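Two structures of superoxide dismutase [Mn/Fe] from Aeropyrum pernix compared at one contact. The protein catalyses the dismutation of superoxide to oxygen and hydrogen peroxide, as a cambialistic enzyme able to work with manganese or iron. Structure 1 is PDB 3AK2 (chain A, 1.35 Å), residues Glu126-Gly131 and Asp165-Ala170; structure 2 is PDB 3AK3 (chain B, 1.48 Å), residues Glu126-Gly131 and Asp165-Ala170. Both blocks share one frame: the second was fitted to the first on N, CA, C and O of the twelve residues, RMSD 0.06 Å. Numbering follows each deposited sequence.

Structure 1 (3AK2); sequences EGVGWG and DVWEHA. With MN (manganese (II) ion), chain C.
W130 and D165 form an antiparallel non-hydrogen-bonded pair, CA to CA 4.8 Å, where strand 129-136, central in the C-terminal domain's sheet, meets the end of strand 159-165; V166 N donates to G129 O at 2.8 Å. D165 CB lies over the six-membered ring of W130, 3.4 Å from CZ3, the carboxylate stacked 13° from the indole plane. A chi1 of -170° swings D165 CG opposite the backbone N and carries OD2 to manganese at 2.0 Å, while OD1 accepts from W167 N, an Asx turn. Manganese is also bound by H169 NE2 at 2.2 Å and water 1 at 2.1 Å; H31 and H79 complete the site. W167 turns its edge toward the W130 face (offset edge-to-face, planes 62° apart); V128 CG2 sits over W167's six-membered ring. E168 OE2 hydrogen-bonds H169 ND1 of a neighbouring subunit.

Structure 2 (3AK3); sequences EGVGWG and DVWEHA. With FE (Fe (III) ion), chain D.
The backbones pair W130 with D165, antiparallel and non-hydrogen-bonded, at a CA to CA distance of 4.8 Å, and V166 N donates to G129 O at 2.9 Å. Over the six-membered ring of W130 lies D165 CB, 3.4 Å from CZ3, with the carboxylate stacked 18° from the indole plane. A chi1 of -173°, placing CG opposite the backbone N, brings D165 OD2 to iron at 2.0 Å; OD1 accepts from W167 N in an Asx turn. Iron is also bound by H169 NE2 at 2.2 Å, water 2 at 2.1 Å and water 3 at 2.3 Å; H31 and H79 complete the protein ligands. W167 turns its edge toward the W130 face (offset edge-to-face, planes 65° apart); V128 CG2 sits over W167's six-membered ring. E168 OE2 hydrogen-bonds H169 ND1 of a neighbouring subunit.

What differs
The difference from structure 1 to structure 2 is the metal: manganese gives way to iron at the same place. The protein ligands of this contact answer without a measurable move. D165(A) OD2 lies 2.0 Å from manganese and D165(B) OD2 2.0 Å from iron; H169(A) NE2 and H169(B) NE2 stand 2.2 Å from their respective metals. The side chains of D165(A) and H169(A) keep their place within the error, as do those of V128(A), W130(A), V166(A), W167(A) and E168(A), with their counterparts in chain B. The second shell is likewise held: W167(A) N reaches D165(A) OD1 at 3.0 Å, and W167(B) N reaches D165(B) OD1 at 3.0 Å. Within this contact either metal appears to be held without repacking, consistent with a cambialistic enzyme.

One metal-bound water keeps its place: water 1 and water 2 coincide. Around iron a further ligand, water 3, is modelled 2.3 Å from the metal, opposite D165(B) OD2 (OD2-iron-water near 175°) and roughly at right angles to water 2, giving six ligand atoms against the five modelled round manganese. Because water 3 is given for structure 2 alone, modelling or resolution may account for that sixth ligand.

Structure 1 (3AK2)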
loop_
_atom_site.group_PDB
_atom_site.type_symbol
_atom_site.label_atom_id
_atom_site.label_comp_id
_atom_site.label_asym_id
_atom_site.label_seq_id
_atom_site.Cartn_x
_atom_site.Cartn_y
_atom_site.Cartn_z
ATOM N N GLU A 126 -9.398 7.165 -0.912
ATOM C CA GLU A 126 -9.204 6.907 0.502
ATOM C C GLU A 126 -7.834 7.418 0.928
ATOM O O GLU A 126 -6.809 6.960 0.426
ATOM C CB GLU A 126 -9.332 5.420 0.775
ATOM C CG GLU A 126 -9.390 5.090 2.239
ATOM C CD GLU A 126 -9.623 3.626 2.458
ATOM O OE1 GLU A 126 -10.763 3.261 2.824
ATOM O OE2 GLU A 126 -8.671 2.843 2.243
ATOM N N GLY A 127 -7.815 8.363 1.861
ATOM C CA GLY A 127 -6.592 9.104 2.158
ATOM C C GLY A 127 -6.333 10.119 1.061
ATOM O O GLY A 127 -7.265 10.647 0.454
ATOM N N VAL A 128 -5.067 10.399 0.800
ATOM C CA VAL A 128 -4.725 11.369 -0.225
ATOM C C VAL A 128 -4.449 10.660 -1.550
ATOM O O VAL A 128 -4.085 9.481 -1.569
ATOM C CB VAL A 128 -3.544 12.251 0.201
ATOM C CG1 VAL A 128 -3.930 13.092 1.416
ATOM C CG2 VAL A 128 -2.306 11.413 0.498
ATOM N N GLY A 129 -4.653 11.367 -2.653
ATOM C CA GLY A 129 -4.418 10.792 -3.966
ATOM C C GLY A 129 -4.988 11.619 -5.093
ATOM O O GLY A 129 -5.075 12.849 -4.992
ATOM N N TRP A 130 -5.382 10.931 -6.161
ATOM C CA TRP A 130 -5.753 11.557 -7.425
ATOM C C TRP A 130 -6.926 10.841 -8.056
ATOM O O TRP A 130 -7.045 9.624 -7.948
ATOM C CB TRP A 130 -4.586 11.471 -8.419
ATOM C CG TRP A 130 -3.327 12.082 -7.929
ATOM C CD1 TRP A 130 -2.420 11.519 -7.076
ATOM C CD2 TRP A 130 -2.808 13.374 -8.271
ATOM N NE1 TRP A 130 -1.383 12.389 -6.850
ATOM C CE2 TRP A 130 -1.593 13.535 -7.572
ATOM C CE3 TRP A 130 -3.259 14.415 -9.097
ATOM C CZ2 TRP A 130 -0.822 14.692 -7.670
ATOM C CZ3 TRP A 130 -2.488 15.562 -9.199
ATOM C CH2 TRP A 130 -1.288 15.694 -8.483
ATOM N N GLY A 131 -7.781 11.608 -8.729
ATOM C CA GLY A 131 -8.707 11.050 -9.713
ATOM C C GLY A 131 -8.055 11.163 -11.078
ATOM O O GLY A 131 -7.485 12.203 -11.408
ATOM N N ASP A 165 -6.031 16.509 -8.259
ATOM C CA ASP A 165 -5.332 16.281 -7.007
ATOM C C ASP A 165 -6.334 16.387 -5.867
ATOM O O ASP A 165 -6.965 17.439 -5.692
ATOM C CB ASP A 165 -4.250 17.346 -6.854
ATOM C CG ASP A 165 -3.292 17.070 -5.714
ATOM O OD1 ASP A 165 -3.451 16.069 -4.977
ATOM O OD2 ASP A 165 -2.360 17.876 -5.576
ATOM N N VAL A 166 -6.508 15.301 -5.114
ATOM C CA VAL A 166 -7.336 15.336 -3.908
ATOM C C VAL A 166 -6.539 15.079 -2.627
ATOM O O VAL A 166 -7.103 14.686 -1.602
ATOM C CB VAL A 166 -8.598 14.434 -3.998
ATOM C CG1 VAL A 166 -9.584 14.990 -5.023
ATOM C CG2 VAL A 166 -8.233 12.993 -4.322
ATOM N N TRP A 167 -5.231 15.319 -2.677
ATOM C CA TRP A 167 -4.483 15.473 -1.436
ATOM C C TRP A 167 -5.119 16.621 -0.668
ATOM O O TRP A 167 -5.634 17.565 -1.272
ATOM C CB TRP A 167 -3.025 15.803 -1.705
ATOM C CG TRP A 167 -2.181 14.629 -2.092
ATOM C CD1 TRP A 167 -2.345 13.817 -3.182
ATOM C CD2 TRP A 167 -1.023 14.154 -1.405
ATOM N NE1 TRP A 167 -1.362 12.859 -3.207
ATOM C CE2 TRP A 167 -0.531 13.047 -2.134
ATOM C CE3 TRP A 167 -0.349 14.553 -0.243
ATOM C CZ2 TRP A 167 0.602 12.329 -1.732
ATOM C CZ3 TRP A 167 0.775 13.845 0.154
ATOM C CH2 TRP A 167 1.241 12.745 -0.591
ATOM N N GLU A 168 -5.080 16.550 0.655
ATOM C CA GLU A 168 -5.717 17.582 1.469
ATOM C C GLU A 168 -5.125 18.966 1.201
ATOM O O GLU A 168 -5.860 19.955 1.179
ATOM C CB GLU A 168 -5.678 17.199 2.949
ATOM C CG GLU A 168 -6.504 15.943 3.234
ATOM C CD GLU A 168 -6.503 15.512 4.684
ATOM O OE1 GLU A 168 -5.437 15.551 5.333
ATOM O OE2 GLU A 168 -7.582 15.103 5.166
ATOM N N HIS A 169 -3.818 19.035 0.954
ATOM C CA HIS A 169 -3.171 20.315 0.659
ATOM C C HIS A 169 -3.708 21.011 -0.591
ATOM O O HIS A 169 -3.483 22.206 -0.775
ATOM C CB HIS A 169 -1.639 20.194 0.589
ATOM C CG HIS A 169 -1.126 19.374 -0.561
ATOM N ND1 HIS A 169 -0.402 18.216 -0.373
ATOM C CD2 HIS A 169 -1.191 19.559 -1.903
ATOM C CE1 HIS A 169 -0.059 17.714 -1.547
ATOM N NE2 HIS A 169 -0.528 18.508 -2.494
ATOM N N ALA A 170 -4.390 20.268 -1.460
ATOM C CA ALA A 170 -4.945 20.849 -2.677
ATOM C C ALA A 170 -6.206 21.680 -2.419
ATOM O O ALA A 170 -6.606 22.476 -3.270
ATOM C CB ALA A 170 -5.215 19.760 -3.724
HETATM MN MN MN C . -0.553 18.041 -4.658
HETATM O O HOH W 1 -0.578 15.943 -4.353
#

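Structure 2 (3AK3)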
loop_
_atom_site.group_PDB
_atom_site.type_symbol
_atom_site.label_atom_id
_atom_site.label_comp_id
_atom_site.label_asym_id
_atom_site.label_seq_id
_atom_site.Cartn_x
_atom_site.Cartn_y
_atom_site.Cartn_z
ATOM N N GLU B 126 -9.368 7.079 -0.932
ATOM C CA GLU B 126 -9.134 6.842 0.479
ATOM C C GLU B 126 -7.802 7.430 0.915
ATOM O O GLU B 126 -6.741 7.015 0.447
ATOM C CB GLU B 126 -9.183 5.357 0.776
ATOM C CG GLU B 126 -9.248 5.043 2.244
ATOM C CD GLU B 126 -9.448 3.578 2.470
ATOM O OE1 GLU B 126 -10.551 3.185 2.921
ATOM O OE2 GLU B 126 -8.513 2.821 2.163
ATOM N N GLY B 127 -7.861 8.391 1.827
ATOM C CA GLY B 127 -6.686 9.171 2.176
ATOM C C GLY B 127 -6.394 10.140 1.053
ATOM O O GLY B 127 -7.313 10.678 0.431
ATOM N N VAL B 128 -5.114 10.337 0.763
ATOM C CA VAL B 128 -4.735 11.298 -0.256
ATOM C C VAL B 128 -4.419 10.613 -1.568
ATOM O O VAL B 128 -3.999 9.450 -1.591
ATOM C CB VAL B 128 -3.556 12.158 0.185
ATOM C CG1 VAL B 128 -3.963 13.038 1.373
ATOM C CG2 VAL B 128 -2.346 11.286 0.518
ATOM N N GLY B 129 -4.627 11.329 -2.667
ATOM C CA GLY B 129 -4.443 10.737 -3.969
ATOM C C GLY B 129 -4.988 11.594 -5.083
ATOM O O GLY B 129 -5.056 12.817 -4.947
ATOM N N TRP B 130 -5.374 10.934 -6.168
ATOM C CA TRP B 130 -5.795 11.562 -7.413
ATOM C C TRP B 130 -6.978 10.840 -8.018
ATOM O O TRP B 130 -7.090 9.613 -7.918
ATOM C CB TRP B 130 -4.670 11.511 -8.455
ATOM C CG TRP B 130 -3.397 12.099 -7.992
ATOM C CD1 TRP B 130 -2.485 11.526 -7.154
ATOM C CD2 TRP B 130 -2.870 13.383 -8.339
ATOM N NE1 TRP B 130 -1.424 12.369 -6.952
ATOM C CE2 TRP B 130 -1.631 13.519 -7.671
ATOM C CE3 TRP B 130 -3.324 14.435 -9.150
ATOM C CZ2 TRP B 130 -0.840 14.661 -7.783
ATOM C CZ3 TRP B 130 -2.531 15.568 -9.273
ATOM C CH2 TRP B 130 -1.308 15.678 -8.582
ATOM N N GLY B 131 -7.846 11.597 -8.684
ATOM C CA GLY B 131 -8.733 11.025 -9.670
ATOM C C GLY B 131 -8.073 11.181 -11.028
ATOM O O GLY B 131 -7.472 12.229 -11.319
ATOM N N ASP B 165 -5.965 16.533 -8.258
ATOM C CA ASP B 165 -5.277 16.307 -7.009
ATOM C C ASP B 165 -6.281 16.423 -5.883
ATOM O O ASP B 165 -6.897 17.476 -5.693
ATOM C CB ASP B 165 -4.143 17.330 -6.878
ATOM C CG ASP B 165 -3.237 17.095 -5.687
ATOM O OD1 ASP B 165 -3.418 16.148 -4.888
ATOM O OD2 ASP B 165 -2.314 17.917 -5.544
ATOM N N VAL B 166 -6.487 15.327 -5.162
ATOM C CA VAL B 166 -7.323 15.357 -3.973
ATOM C C VAL B 166 -6.552 15.066 -2.685
ATOM O O VAL B 166 -7.126 14.644 -1.677
ATOM C CB VAL B 166 -8.593 14.464 -4.099
ATOM C CG1 VAL B 166 -9.547 15.033 -5.150
ATOM C CG2 VAL B 166 -8.229 12.989 -4.386
ATOM N N TRP B 167 -5.240 15.314 -2.701
ATOM C CA TRP B 167 -4.526 15.467 -1.431
ATOM C C TRP B 167 -5.117 16.641 -0.654
ATOM O O TRP B 167 -5.632 17.598 -1.253
ATOM C CB TRP B 167 -3.054 15.747 -1.659
ATOM C CG TRP B 167 -2.213 14.556 -2.096
ATOM C CD1 TRP B 167 -2.368 13.787 -3.218
ATOM C CD2 TRP B 167 -1.047 14.066 -1.426
ATOM N NE1 TRP B 167 -1.369 12.822 -3.272
ATOM C CE2 TRP B 167 -0.548 12.981 -2.187
ATOM C CE3 TRP B 167 -0.370 14.441 -0.253
ATOM C CZ2 TRP B 167 0.602 12.266 -1.809
ATOM C CZ3 TRP B 167 0.780 13.727 0.119
ATOM C CH2 TRP B 167 1.244 12.651 -0.658
ATOM N N GLU B 168 -5.047 16.572 0.667
ATOM C CA GLU B 168 -5.673 17.590 1.506
ATOM C C GLU B 168 -5.094 18.972 1.228
ATOM O O GLU B 168 -5.829 19.952 1.200
ATOM C CB GLU B 168 -5.589 17.205 2.976
ATOM C CG GLU B 168 -6.379 15.926 3.263
ATOM C CD GLU B 168 -6.303 15.473 4.700
ATOM O OE1 GLU B 168 -5.221 15.570 5.325
ATOM O OE2 GLU B 168 -7.347 15.001 5.195
ATOM N N HIS B 169 -3.792 19.056 0.960
ATOM C CA HIS B 169 -3.176 20.360 0.673
ATOM C C HIS B 169 -3.733 21.047 -0.576
ATOM O O HIS B 169 -3.540 22.258 -0.761
ATOM C CB HIS B 169 -1.660 20.231 0.542
ATOM C CG HIS B 169 -1.222 19.377 -0.604
ATOM N ND1 HIS B 169 -0.592 18.168 -0.414
ATOM C CD2 HIS B 169 -1.322 19.550 -1.943
ATOM C CE1 HIS B 169 -0.326 17.629 -1.593
ATOM N NE2 HIS B 169 -0.745 18.452 -2.536
ATOM N N ALA B 170 -4.412 20.286 -1.437
ATOM C CA ALA B 170 -4.970 20.818 -2.680
ATOM C C ALA B 170 -6.218 21.667 -2.442
ATOM O O ALA B 170 -6.614 22.449 -3.310
ATOM C CB ALA B 170 -5.278 19.689 -3.653
HETATM FE FE FE D . -0.506 18.027 -4.683
HETATM O O HOH W 2 -0.522 15.998 -4.256
HETATM O O HOH W 3 1.590 18.116 -3.856
#